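Phosphoribosylformylglycinamidine synthase 2 (Thermus thermophilus, PDB 3VIU) belongs to the AIR synthase related (PurM-like) family, contains two pairs of N- and C-terminal family domains, and binds adenosine-5'-diphosphate and magnesium. Local coordinates at residues C42-S47 / G522-Y527; S86-S91 / N170-A175; S47-K52 / A363-R368; L456-G461 / L501-A506. All coordinates share one frame; numbering follows the deposited sequence.

Interaction 1 (C42-S47 / G522-Y527); sequences CAYKNS and GNVSLY. With ADP (adenosine-5'-diphosphate), chain B; PO4 (phosphate ion), chain C.
Residues 42-47 and 522-527 form part of the adenosine-5'-diphosphate pocket, where the turn after helix 40-43 meets strand 519-525, an edge strand of the second PurM_N-like sheet. Y44, the first residue to leave the helix, has positive phi and sends its ring across to the strand. CG stands anti to the carbonyl carbon (chi1 -74°), so Y44 CE2 comes within 3.3 Å of V524 CB and 3.2 Å of ADP N7, wedged between strand and ligand. At the tip of the ring, V524 N gives a weak, bent bond to Y44 OH (3.4 Å), and N523 OD1 lies at the ring edge, its amide plane nearly perpendicular to the ring. The strand backbone meets the ligand at ribose and base: G522 N donates to ADP O2' at 3.2 Å, and ADP N6 gives a weak bond to N523 O. Farther along the turn, S47 OG rests against V524 CG1. On the other face of the strand, S525 OG donates to PO4 O3 at 2.6 Å.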
loop_
_atom_site.group_PDB
_atom_site.type_symbol
_atom_site.label_atom_id
_atom_site.label_comp_id
_atom_site.label_asym_id
_atom_site.label_seq_id
_atom_site.Cartn_x
_atom_site.Cartn_y
_atom_site.Cartn_z
ATOM N N CYS A 42 -16.724 -6.590 2.725
ATOM C CA CYS A 42 -16.416 -8.000 2.503
ATOM C C CYS A 42 -16.734 -8.538 1.112
ATOM O O CYS A 42 -16.005 -9.374 0.585
ATOM C CB CYS A 42 -17.154 -8.868 3.528
ATOM S SG CYS A 42 -16.645 -8.634 5.247
ATOM N N ALA A 43 -17.810 -8.053 0.511
ATOM C CA ALA A 43 -18.229 -8.560 -0.789
ATOM C C ALA A 43 -17.701 -7.858 -2.036
ATOM O O ALA A 43 -17.685 -8.469 -3.109
ATOM C CB ALA A 43 -19.760 -8.618 -0.841
ATOM N N TYR A 44 -17.283 -6.595 -1.917
ATOM C CA TYR A 44 -16.769 -5.870 -3.079
ATOM C C TYR A 44 -17.810 -5.872 -4.202
ATOM O O TYR A 44 -17.476 -6.030 -5.371
ATOM C CB TYR A 44 -15.491 -6.540 -3.591
ATOM C CG TYR A 44 -14.281 -6.315 -2.725
ATOM C CD1 TYR A 44 -14.249 -6.737 -1.389
ATOM C CD2 TYR A 44 -13.174 -5.634 -3.226
ATOM C CE1 TYR A 44 -13.144 -6.473 -0.577
ATOM C CE2 TYR A 44 -12.074 -5.365 -2.425
ATOM C CZ TYR A 44 -12.062 -5.780 -1.108
ATOM O OH TYR A 44 -10.971 -5.475 -0.334
ATOM N N LYS A 45 -19.071 -5.690 -3.836
ATOM C CA LYS A 45 -20.168 -5.714 -4.787
ATOM C C LYS A 45 -20.087 -4.772 -5.992
ATOM O O LYS A 45 -20.435 -5.161 -7.102
ATOM C CB LYS A 45 -21.482 -5.504 -4.037
ATOM C CG LYS A 45 -21.810 -6.653 -3.090
ATOM C CD LYS A 45 -23.146 -6.463 -2.375
ATOM C CE LYS A 45 -23.162 -5.173 -1.560
ATOM N NZ LYS A 45 -24.339 -5.098 -0.655
ATOM N N ASN A 46 -19.616 -3.549 -5.794
ATOM C CA ASN A 46 -19.538 -2.613 -6.905
ATOM C C ASN A 46 -18.201 -2.556 -7.625
ATOM O O ASN A 46 -18.101 -1.947 -8.691
ATOM C CB ASN A 46 -19.909 -1.213 -6.431
ATOM C CG ASN A 46 -21.350 -1.121 -5.986
ATOM O OD1 ASN A 46 -21.722 -1.598 -4.909
ATOM N ND2 ASN A 46 -22.177 -0.518 -6.819
ATOM N N SER A 47 -17.183 -3.200 -7.064
ATOM C CA SER A 47 -15.850 -3.173 -7.660
ATOM C C SER A 47 -15.411 -4.437 -8.383
ATOM O O SER A 47 -14.582 -4.362 -9.286
ATOM C CB SER A 47 -14.801 -2.831 -6.596
ATOM O OG SER A 47 -14.735 -3.843 -5.609
ATOM N N GLY A 522 -4.451 -6.690 -3.265
ATOM C CA GLY A 522 -4.860 -5.312 -3.099
ATOM C C GLY A 522 -6.042 -5.160 -2.172
ATOM O O GLY A 522 -6.409 -6.093 -1.466
ATOM N N ASN A 523 -6.642 -3.977 -2.189
ATOM C CA ASN A 523 -7.777 -3.677 -1.341
ATOM C C ASN A 523 -8.653 -2.635 -2.006
ATOM O O ASN A 523 -8.230 -1.943 -2.928
ATOM C CB ASN A 523 -7.299 -3.131 0.001
ATOM C CG ASN A 523 -8.446 -2.853 0.949
ATOM O OD1 ASN A 523 -9.174 -3.765 1.326
ATOM N ND2 ASN A 523 -8.620 -1.589 1.332
ATOM N N VAL A 524 -9.885 -2.526 -1.529
ATOM C CA VAL A 524 -10.815 -1.548 -2.067
ATOM C C VAL A 524 -11.646 -0.985 -0.940
ATOM O O VAL A 524 -12.351 -1.720 -0.261
ATOM C CB VAL A 524 -11.774 -2.164 -3.118
ATOM C CG1 VAL A 524 -12.817 -1.133 -3.551
ATOM C CG2 VAL A 524 -10.982 -2.646 -4.313
ATOM N N SER A 525 -11.551 0.324 -0.743
ATOM C CA SER A 525 -12.323 1.004 0.288
ATOM C C SER A 525 -13.211 2.029 -0.404
ATOM O O SER A 525 -12.715 2.959 -1.036
ATOM C CB SER A 525 -11.397 1.707 1.279
ATOM O OG SER A 525 -12.153 2.455 2.206
ATOM N N LEU A 526 -14.523 1.849 -0.296
ATOM C CA LEU A 526 -15.467 2.763 -0.929
ATOM C C LEU A 526 -16.240 3.576 0.100
ATOM O O LEU A 526 -16.064 3.398 1.307
ATOM C CB LEU A 526 -16.447 1.983 -1.803
ATOM C CG LEU A 526 -15.800 1.158 -2.913
ATOM C CD1 LEU A 526 -16.879 0.414 -3.664
ATOM C CD2 LEU A 526 -14.999 2.064 -3.853
ATOM N N TYR A 527 -17.092 4.471 -0.390
ATOM C CA TYR A 527 -17.913 5.308 0.480
ATOM C C TYR A 527 -17.096 6.277 1.326
ATOM O O TYR A 527 -17.511 6.655 2.422
ATOM C CB TYR A 527 -18.784 4.430 1.391
ATOM C CG TYR A 527 -19.777 3.594 0.629
ATOM C CD1 TYR A 527 -20.958 4.155 0.131
ATOM C CD2 TYR A 527 -19.521 2.251 0.362
ATOM C CE1 TYR A 527 -21.860 3.399 -0.619
ATOM C CE2 TYR A 527 -20.411 1.485 -0.384
ATOM C CZ TYR A 527 -21.578 2.063 -0.873
ATOM O OH TYR A 527 -22.451 1.303 -1.618
HETATM P PB ADP B . -8.816 -9.362 4.196
HETATM O O1B ADP B . -10.208 -9.034 4.613
HETATM O O2B ADP B . -7.876 -8.075 4.423
HETATM O O3B ADP B . -8.271 -10.662 5.121
HETATM P PA ADP B . -10.007 -9.138 1.751
HETATM O O1A ADP B . -11.185 -10.046 1.809
HETATM O O2A ADP B . -10.431 -7.693 2.351
HETATM O O3A ADP B . -8.770 -9.788 2.613
HETATM O "O5'" ADP B . -9.495 -8.899 0.218
HETATM C "C5'" ADP B . -10.236 -9.751 -0.677
HETATM C "C4'" ADP B . -9.335 -10.461 -1.729
HETATM O "O4'" ADP B . -9.401 -9.777 -3.022
HETATM C "C3'" ADP B . -7.830 -10.504 -1.359
HETATM O "O3'" ADP B . -7.244 -11.708 -1.872
HETATM C "C2'" ADP B . -7.270 -9.245 -2.022
HETATM O "O2'" ADP B . -5.866 -9.345 -2.278
HETATM C "C1'" ADP B . -8.113 -9.120 -3.293
HETATM N N9 ADP B . -8.313 -7.715 -3.674
HETATM C C8 ADP B . -9.171 -6.828 -3.087
HETATM N N7 ADP B . -9.101 -5.668 -3.673
HETATM C C5 ADP B . -8.197 -5.729 -4.673
HETATM C C6 ADP B . -7.702 -4.811 -5.636
HETATM N N6 ADP B . -8.172 -3.510 -5.673
HETATM N N1 ADP B . -6.766 -5.233 -6.514
HETATM C C2 ADP B . -6.297 -6.490 -6.496
HETATM N N3 ADP B . -6.737 -7.383 -5.606
HETATM C C4 ADP B . -7.673 -7.050 -4.691
HETATM P P PO4 C . -12.324 1.078 5.448
HETATM O O1 PO4 C . -10.891 1.397 5.268
HETATM O O2 PO4 C . -12.975 2.152 6.233
HETATM O O3 PO4 C . -12.977 0.974 4.123
HETATM O O4 PO4 C . -12.458 -0.214 6.168
#

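Interaction 2 (S86-S91 / N170-A175); sequences SHNHPS and NPLVNA. With PO4 (phosphate ion), chain C.
N88 marks the tight centre of this contact. Its CG is anti to the carbonyl carbon (chi1 -52°), which lays the amide alongside the L172 side chain and presents N88 OD1 to V173 N, a 3.0 Å bond in the plane of the side-chain carbonyl. V173 O answers by accepting H87 N at 2.9 Å, nearly along its C=O axis. V173 CG2 also packs against S91 CB, 3.6 Å away. These bonds join the end of strand 78-86 to strand 172-182, neighbours in the antiparallel part of the first PurM_N-like sheet, where S86 and N174 make a non-hydrogen-bonded pair. H87 then serves as the N-cap residue of helix 88-93, and its O accepts both S91 N and S91 OG. The contact loosens toward H89, an exposed residue whose CE1 is 4.3 Å from N170 ND2. A phosphate, probably from the crystallisation liquor, sits at the start of the helix: PO4 O1 is gripped by S86 OG at 2.6 Å and N88 N at 2.8 Å, and PO4 O2, at the H89 ring edge, by H89 N.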
loop_
_atom_site.group_PDB
_atom_site.type_symbol
_atom_site.label_atom_id
_atom_site.label_comp_id
_atom_site.label_asym_id
_atom_site.label_seq_id
_atom_site.Cartn_x
_atom_site.Cartn_y
_atom_site.Cartn_z
ATOM N N SER A 86 -6.675 -1.102 4.110
ATOM C CA SER A 86 -7.083 0.222 4.556
ATOM C C SER A 86 -7.871 0.115 5.874
ATOM O O SER A 86 -8.484 -0.918 6.163
ATOM C CB SER A 86 -7.950 0.900 3.493
ATOM O OG SER A 86 -9.282 0.416 3.529
ATOM N N HIS A 87 -7.824 1.175 6.678
ATOM C CA HIS A 87 -8.553 1.242 7.945
ATOM C C HIS A 87 -8.970 2.696 8.088
ATOM O O HIS A 87 -8.723 3.342 9.112
ATOM C CB HIS A 87 -7.669 0.822 9.134
ATOM C CG HIS A 87 -8.106 -0.455 9.791
ATOM N ND1 HIS A 87 -7.994 -1.687 9.179
ATOM C CD2 HIS A 87 -8.686 -0.686 10.994
ATOM C CE1 HIS A 87 -8.487 -2.620 9.975
ATOM N NE2 HIS A 87 -8.914 -2.039 11.081
ATOM N N ASN A 88 -9.616 3.196 7.041
ATOM C CA ASN A 88 -10.051 4.579 6.983
ATOM C C ASN A 88 -11.062 5.006 8.031
ATOM O O ASN A 88 -10.716 5.739 8.960
ATOM C CB ASN A 88 -10.593 4.890 5.589
ATOM C CG ASN A 88 -9.615 4.510 4.486
ATOM O OD1 ASN A 88 -8.396 4.661 4.634
ATOM N ND2 ASN A 88 -10.146 4.028 3.368
ATOM N N HIS A 89 -12.306 4.558 7.887
ATOM C CA HIS A 89 -13.369 4.935 8.818
ATOM C C HIS A 89 -12.985 4.764 10.288
ATOM O O HIS A 89 -13.224 5.648 11.106
ATOM C CB HIS A 89 -14.653 4.159 8.492
ATOM C CG HIS A 89 -15.275 4.552 7.184
ATOM N ND1 HIS A 89 -15.923 5.755 6.998
ATOM C CD2 HIS A 89 -15.307 3.921 5.985
ATOM C CE1 HIS A 89 -16.325 5.850 5.743
ATOM N NE2 HIS A 89 -15.963 4.751 5.106
ATOM N N PRO A 90 -12.371 3.629 10.645
ATOM C CA PRO A 90 -11.995 3.457 12.051
ATOM C C PRO A 90 -10.906 4.431 12.513
ATOM O O PRO A 90 -10.910 4.868 13.666
ATOM C CB PRO A 90 -11.559 1.990 12.117
ATOM C CG PRO A 90 -11.065 1.722 10.722
ATOM C CD PRO A 90 -12.100 2.409 9.867
ATOM N N SER A 91 -9.977 4.774 11.626
ATOM C CA SER A 91 -8.916 5.707 12.003
ATOM C C SER A 91 -9.509 7.090 12.199
ATOM O O SER A 91 -9.004 7.896 12.984
ATOM C CB SER A 91 -7.816 5.746 10.944
ATOM O OG SER A 91 -7.036 4.568 11.014
ATOM N N ASN A 170 -12.786 12.787 5.198
ATOM C CA ASN A 170 -12.474 11.367 5.213
ATOM C C ASN A 170 -10.983 11.115 5.043
ATOM O O ASN A 170 -10.484 11.039 3.923
ATOM C CB ASN A 170 -13.250 10.652 4.105
ATOM C CG ASN A 170 -14.752 10.907 4.181
ATOM O OD1 ASN A 170 -15.224 12.013 3.919
ATOM N ND2 ASN A 170 -15.506 9.878 4.549
ATOM N N PRO A 171 -10.246 10.992 6.159
ATOM C CA PRO A 171 -8.812 10.743 6.038
ATOM C C PRO A 171 -8.570 9.305 5.572
ATOM O O PRO A 171 -9.476 8.464 5.611
ATOM C CB PRO A 171 -8.304 11.003 7.455
ATOM C CG PRO A 171 -9.450 10.546 8.298
ATOM C CD PRO A 171 -10.636 11.138 7.572
ATOM N N LEU A 172 -7.357 9.023 5.119
ATOM C CA LEU A 172 -7.047 7.680 4.669
ATOM C C LEU A 172 -5.847 7.119 5.403
ATOM O O LEU A 172 -4.861 7.815 5.636
ATOM C CB LEU A 172 -6.762 7.659 3.166
ATOM C CG LEU A 172 -7.862 8.050 2.178
ATOM C CD1 LEU A 172 -7.345 7.829 0.770
ATOM C CD2 LEU A 172 -9.118 7.224 2.414
ATOM N N VAL A 173 -5.944 5.852 5.771
ATOM C CA VAL A 173 -4.854 5.172 6.441
ATOM C C VAL A 173 -4.763 3.767 5.867
ATOM O O VAL A 173 -5.597 2.905 6.158
ATOM C CB VAL A 173 -5.079 5.087 7.960
ATOM C CG1 VAL A 173 -3.875 4.425 8.615
ATOM C CG2 VAL A 173 -5.316 6.481 8.531
ATOM N N ASN A 174 -3.764 3.553 5.020
ATOM C CA ASN A 174 -3.545 2.249 4.404
ATOM C C ASN A 174 -2.186 1.728 4.859
ATOM O O ASN A 174 -1.216 2.487 4.951
ATOM C CB ASN A 174 -3.564 2.368 2.879
ATOM C CG ASN A 174 -4.971 2.519 2.314
ATOM O OD1 ASN A 174 -5.812 3.234 2.872
ATOM N ND2 ASN A 174 -5.226 1.858 1.186
ATOM N N ALA A 175 -2.109 0.440 5.158
ATOM C CA ALA A 175 -0.844 -0.134 5.588
ATOM C C ALA A 175 -0.442 -1.277 4.670
ATOM O O ALA A 175 -1.238 -2.169 4.371
ATOM C CB ALA A 175 -0.945 -0.622 7.025
HETATM P P PO4 C . -12.324 1.078 5.448
HETATM O O1 PO4 C . -10.891 1.397 5.268
HETATM O O2 PO4 C . -12.975 2.152 6.233
HETATM O O3 PO4 C . -12.977 0.974 4.123
HETATM O O4 PO4 C . -12.458 -0.214 6.168
#

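Interaction 3 (S47-K52 / A363-R368)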
loop_
_atom_site.group_PDB
_atom_site.type_symbol
_atom_site.label_atom_id
_atom_site.label_comp_id
_atom_site.label_asym_id
_atom_site.label_seq_id
_atom_site.Cartn_x
_atom_site.Cartn_y
_atom_site.Cartn_z
ATOM N N SER A 47 -17.183 -3.200 -7.064
ATOM C CA SER A 47 -15.850 -3.173 -7.660
ATOM C C SER A 47 -15.411 -4.437 -8.383
ATOM O O SER A 47 -14.582 -4.362 -9.286
ATOM C CB SER A 47 -14.801 -2.831 -6.596
ATOM O OG SER A 47 -14.735 -3.843 -5.609
ATOM N N ARG A 48 -15.951 -5.592 -7.995
ATOM C CA ARG A 48 -15.565 -6.848 -8.635
ATOM C C ARG A 48 -15.651 -6.831 -10.161
ATOM O O ARG A 48 -14.676 -7.142 -10.836
ATOM C CB ARG A 48 -16.387 -8.015 -8.072
ATOM C CG ARG A 48 -15.641 -8.847 -7.012
ATOM C CD ARG A 48 -16.585 -9.394 -5.932
ATOM N NE ARG A 48 -17.582 -10.326 -6.454
ATOM C CZ ARG A 48 -18.660 -10.726 -5.784
ATOM N NH1 ARG A 48 -18.892 -10.278 -4.556
ATOM N NH2 ARG A 48 -19.509 -11.582 -6.339
ATOM N N PRO A 49 -16.808 -6.444 -10.725
ATOM C CA PRO A 49 -16.961 -6.408 -12.184
ATOM C C PRO A 49 -15.854 -5.641 -12.911
ATOM O O PRO A 49 -15.493 -5.985 -14.036
ATOM C CB PRO A 49 -18.325 -5.743 -12.370
ATOM C CG PRO A 49 -19.063 -6.137 -11.153
ATOM C CD PRO A 49 -18.031 -5.951 -10.070
ATOM N N LEU A 50 -15.324 -4.599 -12.272
ATOM C CA LEU A 50 -14.275 -3.781 -12.878
ATOM C C LEU A 50 -12.873 -4.332 -12.648
ATOM O O LEU A 50 -11.992 -4.181 -13.497
ATOM C CB LEU A 50 -14.352 -2.350 -12.332
ATOM C CG LEU A 50 -15.670 -1.611 -12.570
ATOM C CD1 LEU A 50 -15.744 -0.388 -11.681
ATOM C CD2 LEU A 50 -15.792 -1.231 -14.035
ATOM N N LEU A 51 -12.667 -4.970 -11.499
ATOM C CA LEU A 51 -11.355 -5.518 -11.149
ATOM C C LEU A 51 -10.926 -6.705 -12.013
ATOM O O LEU A 51 -9.753 -7.073 -12.031
ATOM C CB LEU A 51 -11.330 -5.906 -9.662
ATOM C CG LEU A 51 -11.434 -4.719 -8.694
ATOM C CD1 LEU A 51 -11.625 -5.199 -7.266
ATOM C CD2 LEU A 51 -10.181 -3.871 -8.813
ATOM N N LYS A 52 -11.872 -7.298 -12.733
ATOM C CA LYS A 52 -11.556 -8.428 -13.597
ATOM C C LYS A 52 -10.609 -7.996 -14.714
ATOM O O LYS A 52 -9.880 -8.812 -15.268
ATOM C CB LYS A 52 -12.835 -9.012 -14.204
ATOM C CG LYS A 52 -13.715 -9.784 -13.224
ATOM C CD LYS A 52 -15.025 -10.182 -13.889
ATOM C CE LYS A 52 -15.929 -10.961 -12.949
ATOM N NZ LYS A 52 -15.334 -12.262 -12.539
ATOM N N ALA A 363 -21.649 -12.955 -3.153
ATOM C CA ALA A 363 -22.724 -11.973 -3.135
ATOM C C ALA A 363 -22.926 -11.321 -4.504
ATOM O O ALA A 363 -22.040 -11.347 -5.360
ATOM C CB ALA A 363 -22.430 -10.902 -2.089
ATOM N N PRO A 364 -24.103 -10.717 -4.720
ATOM C CA PRO A 364 -24.430 -10.050 -5.986
ATOM C C PRO A 364 -23.491 -8.883 -6.255
ATOM O O PRO A 364 -23.037 -8.224 -5.323
ATOM C CB PRO A 364 -25.862 -9.564 -5.770
ATOM C CG PRO A 364 -26.393 -10.480 -4.686
ATOM C CD PRO A 364 -25.223 -10.621 -3.768
ATOM N N THR A 365 -23.192 -8.637 -7.527
ATOM C CA THR A 365 -22.336 -7.519 -7.909
ATOM C C THR A 365 -23.191 -6.531 -8.687
ATOM O O THR A 365 -24.259 -6.883 -9.188
ATOM C CB THR A 365 -21.148 -7.961 -8.792
ATOM O OG1 THR A 365 -21.634 -8.568 -9.994
ATOM C CG2 THR A 365 -20.264 -8.941 -8.033
ATOM N N TYR A 366 -22.731 -5.292 -8.788
ATOM C CA TYR A 366 -23.508 -4.291 -9.496
ATOM C C TYR A 366 -22.709 -3.511 -10.534
ATOM O O TYR A 366 -21.520 -3.235 -10.360
ATOM C CB TYR A 366 -24.143 -3.320 -8.490
ATOM C CG TYR A 366 -25.012 -3.991 -7.445
ATOM C CD1 TYR A 366 -26.162 -4.693 -7.810
ATOM C CD2 TYR A 366 -24.680 -3.932 -6.093
ATOM C CE1 TYR A 366 -26.958 -5.322 -6.857
ATOM C CE2 TYR A 366 -25.472 -4.558 -5.125
ATOM C CZ TYR A 366 -26.609 -5.251 -5.517
ATOM O OH TYR A 366 -27.396 -5.867 -4.572
ATOM N N VAL A 367 -23.378 -3.174 -11.629
ATOM C CA VAL A 367 -22.761 -2.403 -12.690
ATOM C C VAL A 367 -23.559 -1.115 -12.806
ATOM O O VAL A 367 -24.786 -1.128 -12.694
ATOM C CB VAL A 367 -22.796 -3.158 -14.030
ATOM C CG1 VAL A 367 -22.568 -2.196 -15.181
ATOM C CG2 VAL A 367 -21.719 -4.236 -14.037
ATOM N N ARG A 368 -22.860 -0.005 -13.008
ATOM C CA ARG A 368 -23.517 1.286 -13.134
ATOM C C ARG A 368 -22.994 2.030 -14.339
ATOM O O ARG A 368 -22.101 1.553 -15.043
ATOM C CB ARG A 368 -23.271 2.139 -11.887
ATOM C CG ARG A 368 -24.058 1.707 -10.672
ATOM C CD ARG A 368 -23.428 2.237 -9.397
ATOM N NE ARG A 368 -24.151 1.800 -8.208
ATOM C CZ ARG A 368 -24.464 0.536 -7.947
ATOM N NH1 ARG A 368 -24.118 -0.416 -8.799
ATOM N NH2 ARG A 368 -25.112 0.218 -6.833
#
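Helix 48-51, a single short turn whose L51 lines the adenosine-5'-diphosphate pocket, is joined here to the loop that links helix 357-361 to helix 374-380. Two neighbouring side chains, R48 and P49, straddle T365 of that loop. The R48 chain is bent at chi2 and chi3 (63°) and crosses the T365 side chain at about a right angle. This brings one face of the guanidinium over the methyl group, T365 CG2, which stands 3.1 Å from the plane, offset toward its rim. The edge of the same group does the polar work. R48 NH2 donates to A363 O over 2.7 Å, meeting it in the plane of the backbone carbonyl but about 24° out of the guanidinium plane. R48 NH1 bonds to A43 O at the end of helix 40-43, so one arginine ties the loop to two successive elements near the start of the chain. P49 takes a different line: its ring and T365 slide past each other in opposite directions, P49 CG lying 3.6 Å from T365 CB. As a proline in the first helical turn, P49 costs no helix hydrogen bond, and L51 N still reaches S47 O. The Y366 side chain sets off away from helix 48-51; its OH is hydrogen-bonded to E14, and its backbone pairs with K45. Farther along the loop, at an exposed position, V367 CG2 touches P49 CB at 4.1 Å.

Interaction 4 (L456-G461 / L501-A506); sequences LHPRLG and LAETIA
R459 keeps CG anti to the backbone N (chi1 -171°) and runs extended as far as NE, while E503 has CG anti to the carbonyl carbon and bends at chi2 (-71°). The bent glutamate thus crosses the extended arginine obliquely and brings its carboxylate to R459 NH1. R459 NH1 forms a salt bridge with E503 OE1 at 2.6 Å, in the guanidinium plane, and donates to E503 OE2 at 3.0 Å from above the carboxylate plane. A506 CB lies over one guanidinium face, 3.6 Å from R459 NH2. The backbones also come close, R459 CA making a C-H...O contact of 3.3 Å with E503 O. On the inner side P458 CG packs on E503 CB, and a water donates to both P458 O and T504 OG1, the latter also bonded to E500 O. This is the meeting of two neighbouring helices of a PurM_N-like domain: the start of helix 458-475 and the middle of helix 495-515, the helix of the beta-alpha-beta crossover between parallel strands 479-488 and 519-525.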
loop_
_atom_site.group_PDB
_atom_site.type_symbol
_atom_site.label_atom_id
_atom_site.label_comp_id
_atom_site.label_asym_id
_atom_site.label_seq_id
_atom_site.Cartn_x
_atom_site.Cartn_y
_atom_site.Cartn_z
ATOM N N LEU A 456 -8.018 15.558 -10.530
ATOM C CA LEU A 456 -8.268 16.165 -11.834
ATOM C C LEU A 456 -8.371 15.194 -13.015
ATOM O O LEU A 456 -8.986 15.507 -14.038
ATOM C CB LEU A 456 -7.180 17.199 -12.121
ATOM C CG LEU A 456 -7.192 18.382 -11.153
ATOM C CD1 LEU A 456 -5.891 19.154 -11.265
ATOM C CD2 LEU A 456 -8.389 19.274 -11.459
ATOM N N HIS A 457 -7.765 14.021 -12.882
ATOM C CA HIS A 457 -7.801 13.035 -13.957
ATOM C C HIS A 457 -7.535 11.668 -13.333
ATOM O O HIS A 457 -6.454 11.105 -13.475
ATOM C CB HIS A 457 -6.721 13.359 -15.009
ATOM C CG HIS A 457 -6.931 12.682 -16.329
ATOM N ND1 HIS A 457 -7.287 11.356 -16.440
ATOM C CD2 HIS A 457 -6.817 13.144 -17.595
ATOM C CE1 HIS A 457 -7.388 11.032 -17.716
ATOM N NE2 HIS A 457 -7.106 12.101 -18.437
ATOM N N PRO A 458 -8.537 11.110 -12.650
ATOM C CA PRO A 458 -8.393 9.803 -12.001
ATOM C C PRO A 458 -7.649 8.723 -12.797
ATOM O O PRO A 458 -6.774 8.042 -12.259
ATOM C CB PRO A 458 -9.835 9.424 -11.653
ATOM C CG PRO A 458 -10.680 10.262 -12.611
ATOM C CD PRO A 458 -9.939 11.564 -12.641
ATOM N N ARG A 459 -7.974 8.569 -14.070
ATOM C CA ARG A 459 -7.304 7.560 -14.889
ATOM C C ARG A 459 -5.795 7.841 -14.998
ATOM O O ARG A 459 -4.975 6.947 -14.782
ATOM C CB ARG A 459 -7.930 7.536 -16.278
ATOM C CG ARG A 459 -7.486 6.410 -17.177
ATOM C CD ARG A 459 -7.924 6.724 -18.593
ATOM N NE ARG A 459 -8.190 5.527 -19.375
ATOM C CZ ARG A 459 -9.400 5.022 -19.572
ATOM N NH1 ARG A 459 -10.464 5.609 -19.049
ATOM N NH2 ARG A 459 -9.544 3.919 -20.294
ATOM N N LEU A 460 -5.430 9.080 -15.327
ATOM C CA LEU A 460 -4.022 9.440 -15.450
ATOM C C LEU A 460 -3.346 9.368 -14.074
ATOM O O LEU A 460 -2.172 9.004 -13.966
ATOM C CB LEU A 460 -3.880 10.838 -16.073
ATOM C CG LEU A 460 -2.470 11.362 -16.367
ATOM C CD1 LEU A 460 -1.720 10.383 -17.252
ATOM C CD2 LEU A 460 -2.555 12.728 -17.038
ATOM N N GLY A 461 -4.100 9.685 -13.024
ATOM C CA GLY A 461 -3.559 9.615 -11.676
ATOM C C GLY A 461 -3.155 8.187 -11.310
ATOM O O GLY A 461 -2.082 7.950 -10.750
ATOM N N LEU A 501 -14.060 5.432 -9.855
ATOM C CA LEU A 501 -13.653 4.067 -9.565
ATOM C C LEU A 501 -13.297 3.369 -10.866
ATOM O O LEU A 501 -12.297 2.669 -10.955
ATOM C CB LEU A 501 -14.782 3.303 -8.872
ATOM C CG LEU A 501 -14.570 1.794 -8.684
ATOM C CD1 LEU A 501 -13.394 1.523 -7.740
ATOM C CD2 LEU A 501 -15.844 1.177 -8.131
ATOM N N ALA A 502 -14.122 3.579 -11.881
ATOM C CA ALA A 502 -13.905 2.956 -13.168
ATOM C C ALA A 502 -12.624 3.469 -13.822
ATOM O O ALA A 502 -11.820 2.672 -14.309
ATOM C CB ALA A 502 -15.117 3.193 -14.072
ATOM N N GLU A 503 -12.431 4.789 -13.831
ATOM C CA GLU A 503 -11.230 5.369 -14.433
ATOM C C GLU A 503 -9.969 4.962 -13.666
ATOM O O GLU A 503 -8.909 4.754 -14.259
ATOM C CB GLU A 503 -11.329 6.893 -14.465
ATOM C CG GLU A 503 -12.332 7.440 -15.466
ATOM C CD GLU A 503 -11.862 7.272 -16.884
ATOM O OE1 GLU A 503 -12.461 6.466 -17.627
ATOM O OE2 GLU A 503 -10.878 7.947 -17.252
ATOM N N THR A 504 -10.081 4.859 -12.345
ATOM C CA THR A 504 -8.944 4.473 -11.530
ATOM C C THR A 504 -8.512 3.069 -11.932
ATOM O O THR A 504 -7.336 2.818 -12.187
ATOM C CB THR A 504 -9.304 4.508 -10.031
ATOM O OG1 THR A 504 -9.582 5.862 -9.644
ATOM C CG2 THR A 504 -8.155 3.962 -9.181
ATOM N N ILE A 505 -9.464 2.149 -12.008
ATOM C CA ILE A 505 -9.129 0.793 -12.399
ATOM C C ILE A 505 -8.584 0.719 -13.840
ATOM O O ILE A 505 -7.634 -0.016 -14.108
ATOM C CB ILE A 505 -10.338 -0.143 -12.219
ATOM C CG1 ILE A 505 -10.604 -0.323 -10.712
ATOM C CG2 ILE A 505 -10.076 -1.480 -12.918
ATOM C CD1 ILE A 505 -11.691 -1.329 -10.348
ATOM N N ALA A 506 -9.167 1.487 -14.759
ATOM C CA ALA A 506 -8.689 1.481 -16.138
ATOM C C ALA A 506 -7.264 2.036 -16.168
ATOM O O ALA A 506 -6.432 1.595 -16.959
ATOM C CB ALA A 506 -9.608 2.322 -17.032
HETATM O O HOH W 1 -7.109 7.686 -9.326
#

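Interactions 1, 3 and 4 all touch one another near the nucleotide. Interactions 1 and 3 have centres 9 Å apart; their first segments share S47 and follow one another through helices 40-43 and 48-51. Interaction 4, its centre about 17 Å from that of interaction 3, meets it where L51 and L50 pack on I505; its helix 495-515 leads straight into strand 519-525 of interaction 1. Interaction 2 belongs to the other PurM_N-like domain; its centre and that of interaction 1 are about 14 Å apart, and the two bind the same phosphate through S86, N88, H89 and S525. Interaction 1 spans the longest sequence separation and encloses the other three, so the early chain and both N-terminal-type domains converge around the ligand.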